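Local coordinates for tyrosine-protein phosphatase YwqE (Bacillus subtilis, PDB 3QY7) that removes phosphate from phosphotyrosine residues of the proteins YwqD, YwqF and Ssb, using a metal-dependent active site in a PHP-like TIM barrel, at residues Pro221-Glu226 against Phe238-Gln243; Ser164-Gly169 against Ala177-Leu182. One frame throughout, in Å; residues are numbered along the deposited sequence.

Contact 1 (Pro221-Glu226 against Phe238-Gln243); sequences PYMLTE and FRQPPQ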
# COMPACT_ATOMS: atom_id res chain seq x y z
N PRO A 221 15.01 -4.75 6.03
CA PRO A 221 13.67 -5.32 5.93
C PRO A 221 12.93 -5.39 7.26
O PRO A 221 11.70 -5.30 7.27
CB PRO A 221 13.90 -6.71 5.32
CG PRO A 221 15.37 -6.97 5.48
CD PRO A 221 16.03 -5.64 5.44
N TYR A 222 13.68 -5.54 8.37
CA TYR A 222 13.09 -5.47 9.71
C TYR A 222 12.41 -4.10 9.89
O TYR A 222 11.26 -4.03 10.36
CB TYR A 222 14.15 -5.71 10.82
CG TYR A 222 13.54 -5.62 12.20
CD1 TYR A 222 12.86 -6.70 12.74
CD2 TYR A 222 13.57 -4.42 12.93
CE1 TYR A 222 12.24 -6.61 13.99
CE2 TYR A 222 12.97 -4.32 14.17
CZ TYR A 222 12.30 -5.43 14.69
OH TYR A 222 11.69 -5.38 15.92
N MET A 223 13.12 -3.03 9.52
CA MET A 223 12.62 -1.65 9.64
C MET A 223 11.36 -1.46 8.77
O MET A 223 10.34 -0.92 9.23
CB MET A 223 13.74 -0.68 9.23
CG MET A 223 13.44 0.81 9.37
SD MET A 223 14.87 1.90 9.04
CE MET A 223 16.07 1.25 10.22
N LEU A 224 11.39 -1.92 7.54
CA LEU A 224 10.21 -1.78 6.72
C LEU A 224 9.01 -2.57 7.26
O LEU A 224 7.93 -2.15 7.16
CB LEU A 224 10.46 -2.17 5.27
CG LEU A 224 11.56 -1.40 4.56
CD1 LEU A 224 11.88 -1.86 3.16
CD2 LEU A 224 11.17 -0.01 4.48
N THR A 225 9.26 -3.78 7.71
CA THR A 225 8.22 -4.59 8.27
C THR A 225 7.65 -3.99 9.55
O THR A 225 6.49 -4.01 9.74
CB THR A 225 8.75 -6.03 8.55
OG1 THR A 225 9.26 -6.60 7.36
CG2 THR A 225 7.71 -6.90 9.17
N GLU A 226 8.50 -3.54 10.46
CA GLU A 226 8.00 -2.93 11.70
C GLU A 226 7.25 -1.63 11.41
O GLU A 226 6.40 -1.23 12.20
CB GLU A 226 9.12 -2.72 12.74
CG GLU A 226 10.07 -1.57 12.45
CD GLU A 226 11.07 -1.33 13.59
OE1 GLU A 226 12.23 -0.96 13.29
OE2 GLU A 226 10.69 -1.51 14.77
N PHE A 238 9.39 4.88 11.10
CA PHE A 238 10.81 5.18 11.12
C PHE A 238 11.30 5.49 9.72
O PHE A 238 10.98 4.77 8.75
CB PHE A 238 11.63 4.04 11.72
CG PHE A 238 11.22 3.66 13.12
CD1 PHE A 238 11.30 2.33 13.53
CD2 PHE A 238 10.78 4.63 14.02
CE1 PHE A 238 10.94 1.97 14.83
CE2 PHE A 238 10.41 4.28 15.32
CZ PHE A 238 10.49 2.94 15.71
N ARG A 239 12.07 6.56 9.61
CA ARG A 239 12.58 7.01 8.33
C ARG A 239 14.08 7.17 8.41
O ARG A 239 14.65 7.48 9.46
CB ARG A 239 11.94 8.36 7.95
CG ARG A 239 10.41 8.32 7.91
CD ARG A 239 9.79 9.71 7.98
NE ARG A 239 9.64 10.28 6.65
CZ ARG A 239 8.50 10.41 5.99
NH1 ARG A 239 7.33 10.06 6.50
NH2 ARG A 239 8.54 10.92 4.78
N GLN A 240 14.73 6.94 7.27
CA GLN A 240 16.14 7.27 7.11
C GLN A 240 16.21 8.51 6.19
O GLN A 240 15.24 8.81 5.46
CB GLN A 240 16.91 6.08 6.54
CG GLN A 240 16.95 4.83 7.44
CD GLN A 240 17.70 5.03 8.75
OE1 GLN A 240 17.28 4.52 9.80
NE2 GLN A 240 18.82 5.75 8.70
N PRO A 241 17.34 9.25 6.23
CA PRO A 241 17.39 10.47 5.44
C PRO A 241 17.22 10.18 3.95
O PRO A 241 17.99 9.38 3.39
CB PRO A 241 18.78 11.05 5.75
CG PRO A 241 19.24 10.36 6.98
CD PRO A 241 18.61 8.99 6.93
N PRO A 242 16.22 10.81 3.31
CA PRO A 242 15.98 10.57 1.89
C PRO A 242 17.14 11.07 1.04
O PRO A 242 17.83 12.04 1.42
CB PRO A 242 14.72 11.38 1.59
CG PRO A 242 14.62 12.38 2.69
CD PRO A 242 15.22 11.73 3.89
N GLN A 243 17.36 10.40 -0.08
CA GLN A 243 18.48 10.73 -0.95
C GLN A 243 17.99 10.89 -2.38
O GLN A 243 17.05 10.22 -2.80
CB GLN A 243 19.57 9.66 -0.86
CG GLN A 243 20.05 9.32 0.55
CD GLN A 243 20.79 10.45 1.26
OE1 GLN A 243 21.24 11.42 0.64
NE2 GLN A 243 20.93 10.32 2.58
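E226 and M223, on one side of helix 219-232 of this PHP-like TIM barrel, meet F238 and Q240 of the tail that follows the helix and runs back past it. The carboxylate of E226 stands at the rim of the F238 ring: OE1 lies 3.4 Å from CD1, near the ring plane, and OE2 lies 3.5 Å from CE1. The carboxylate plane is nearly perpendicular to the ring (83°). Oxygens at the C-H edge, where the ring is slightly positive, are consistent with a weak electrostatic attraction. E226 reaches it because CG sits between the backbone N and the carbonyl carbon (chi1 74°), with the chain extended beyond.

M223 mainly meets Q240. Its CG is anti to the backbone N (chi1 -176°) and the chain runs straight to SD. The M223 and Q240 side chains cross at about a right angle, and a bend at chi3 brings the methyl to the Q240 amide oxygen. CE comes 3.5 Å from OE1 of Q240 and SD 3.9 Å from its CG. Farther back, M223 CG passes F238 CB at 4.4 Å, a loose apolar touch. No hydrogen bond links the two segments; F238 N bonds instead to OD1 of N227. Within the helix, P221 O accepts two bonds, from T225 N at 2.9 Å and from T225 OG1 at 2.8 Å, which arrive from opposite faces of the carbonyl plane.

Contact 2 (Ser164-Gly169 against Ala177-Leu182); sequences SGSLAG and AFSLRL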
# COMPACT_ATOMS: atom_id res chain seq x y z
N SER A 164 5.62 -5.80 -3.11
CA SER A 164 6.42 -7.02 -2.94
C SER A 164 6.76 -7.60 -4.29
O SER A 164 7.92 -7.91 -4.54
CB SER A 164 5.71 -8.07 -2.09
OG SER A 164 5.50 -7.62 -0.75
N GLY A 165 5.77 -7.72 -5.16
CA GLY A 165 6.01 -8.33 -6.47
C GLY A 165 7.07 -7.63 -7.30
O GLY A 165 7.82 -8.28 -8.03
N SER A 166 7.14 -6.30 -7.20
CA SER A 166 8.15 -5.52 -7.93
C SER A 166 9.56 -5.94 -7.54
O SER A 166 10.41 -6.18 -8.41
CB SER A 166 7.98 -4.02 -7.67
OG SER A 166 6.72 -3.59 -8.14
N LEU A 167 9.81 -5.99 -6.23
CA LEU A 167 11.06 -6.47 -5.67
C LEU A 167 11.35 -7.92 -6.02
O LEU A 167 12.51 -8.28 -6.23
CB LEU A 167 11.07 -6.29 -4.15
CG LEU A 167 11.18 -4.83 -3.66
CD1 LEU A 167 10.84 -4.72 -2.19
CD2 LEU A 167 12.57 -4.24 -3.95
N ALA A 168 10.30 -8.74 -6.11
CA ALA A 168 10.42 -10.19 -6.35
C ALA A 168 10.62 -10.51 -7.84
O ALA A 168 10.97 -11.65 -8.18
CB ALA A 168 9.20 -10.93 -5.80
N GLY A 169 10.39 -9.53 -8.70
CA GLY A 169 10.59 -9.69 -10.15
C GLY A 169 9.41 -10.20 -10.96
O GLY A 169 9.54 -10.37 -12.18
N ALA A 177 14.85 -3.78 -10.69
CA ALA A 177 16.03 -2.94 -10.67
C ALA A 177 15.72 -1.53 -10.15
O ALA A 177 16.46 -0.99 -9.32
CB ALA A 177 16.63 -2.88 -12.08
N PHE A 178 14.62 -0.95 -10.64
CA PHE A 178 14.22 0.39 -10.22
C PHE A 178 13.84 0.44 -8.74
O PHE A 178 14.19 1.38 -8.02
CB PHE A 178 13.09 0.92 -11.10
CG PHE A 178 12.70 2.34 -10.79
CD1 PHE A 178 13.66 3.35 -10.76
CD2 PHE A 178 11.38 2.67 -10.53
CE1 PHE A 178 13.31 4.67 -10.47
CE2 PHE A 178 11.02 3.99 -10.24
CZ PHE A 178 11.98 4.98 -10.21
N SER A 179 13.16 -0.60 -8.28
CA SER A 179 12.66 -0.66 -6.92
C SER A 179 13.79 -0.66 -5.91
O SER A 179 13.72 -0.01 -4.86
CB SER A 179 11.80 -1.91 -6.73
OG SER A 179 10.70 -1.94 -7.62
N LEU A 180 14.85 -1.41 -6.22
CA LEU A 180 16.03 -1.46 -5.38
C LEU A 180 16.72 -0.09 -5.27
O LEU A 180 17.23 0.25 -4.21
CB LEU A 180 17.01 -2.52 -5.90
CG LEU A 180 16.59 -3.97 -5.63
CD1 LEU A 180 17.53 -4.89 -6.39
CD2 LEU A 180 16.66 -4.26 -4.13
N ARG A 181 16.70 0.67 -6.37
CA ARG A 181 17.20 2.05 -6.37
C ARG A 181 16.44 2.91 -5.37
O ARG A 181 17.06 3.61 -4.56
CB ARG A 181 17.15 2.65 -7.78
CG ARG A 181 18.24 2.08 -8.70
CD ARG A 181 17.99 2.41 -10.16
NE ARG A 181 18.08 3.84 -10.44
CZ ARG A 181 17.48 4.43 -11.48
NH1 ARG A 181 16.74 3.72 -12.32
NH2 ARG A 181 17.60 5.73 -11.66
N LEU A 182 15.11 2.83 -5.41
CA LEU A 182 14.26 3.62 -4.49
C LEU A 182 14.48 3.22 -3.02
O LEU A 182 14.57 4.08 -2.14
CB LEU A 182 12.78 3.49 -4.88
CG LEU A 182 12.35 3.95 -6.28
CD1 LEU A 182 10.84 3.88 -6.52
CD2 LEU A 182 12.91 5.36 -6.59
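S179 OG packs 3.4 Å from S166 CB across the contact, while its hydrogen bond goes to L175 O, one turn back in its own helix. The torsion that turns OG beside its backbone N (chi1 -59°) places it where it bonds L175 O and also packs against S166 CB. S166 OG, in turn, is bonded to E138 OE1, and S179 also touches E138. The two serines therefore pack closely without bonding to each other, each hydroxyl having a partner outside the pair.

The remaining contact is apolar. The CD2 methyl of L167 reaches helix 173-184, where it lies 3.7 Å from S179 CB and 4.1 Å from L180 CD2; the two leucine side chains cross at a slant, joined by one methyl from each. A small serine at the nearest point of the backbones, with L167 and S179 CA atoms 6.2 Å apart, goes with an axis separation of 8.6 Å. The axes of 164-168 and 177-182, taken N to C, make 112°. The short helix then ends in a Schellman motif: G169 has positive phi (90°), and its N makes weak bonds back to G165 O and S166 O.

Helix 164-168 follows directly on barrel strand 159-163. I162 of that strand touches both L167 and S179, V191 of strand 190-192 lies against L167, and helix 205-216 also packs here, with A208 on L167 and F216 on L180.

Overall arrangement
The two contacts follow one another along the chain, with centres 15 Å apart and nearest atoms about 6 Å apart, so neither touches the other. Contact 2 is buried: three of its four touching residues are buried, and it packs two helices by methyl and serine contacts beside barrel strands. Contact 1 lies at the surface, with none of its four touching residues buried; it joins a helix to an irregular tail through a carboxylate, an aromatic edge, a thioether and an amide. Neither has a hydrogen bond across its segments. Helix 205-216 packs against residues of segment 221-226 that do not meet the tail, and against L167 and L180 of contact 2.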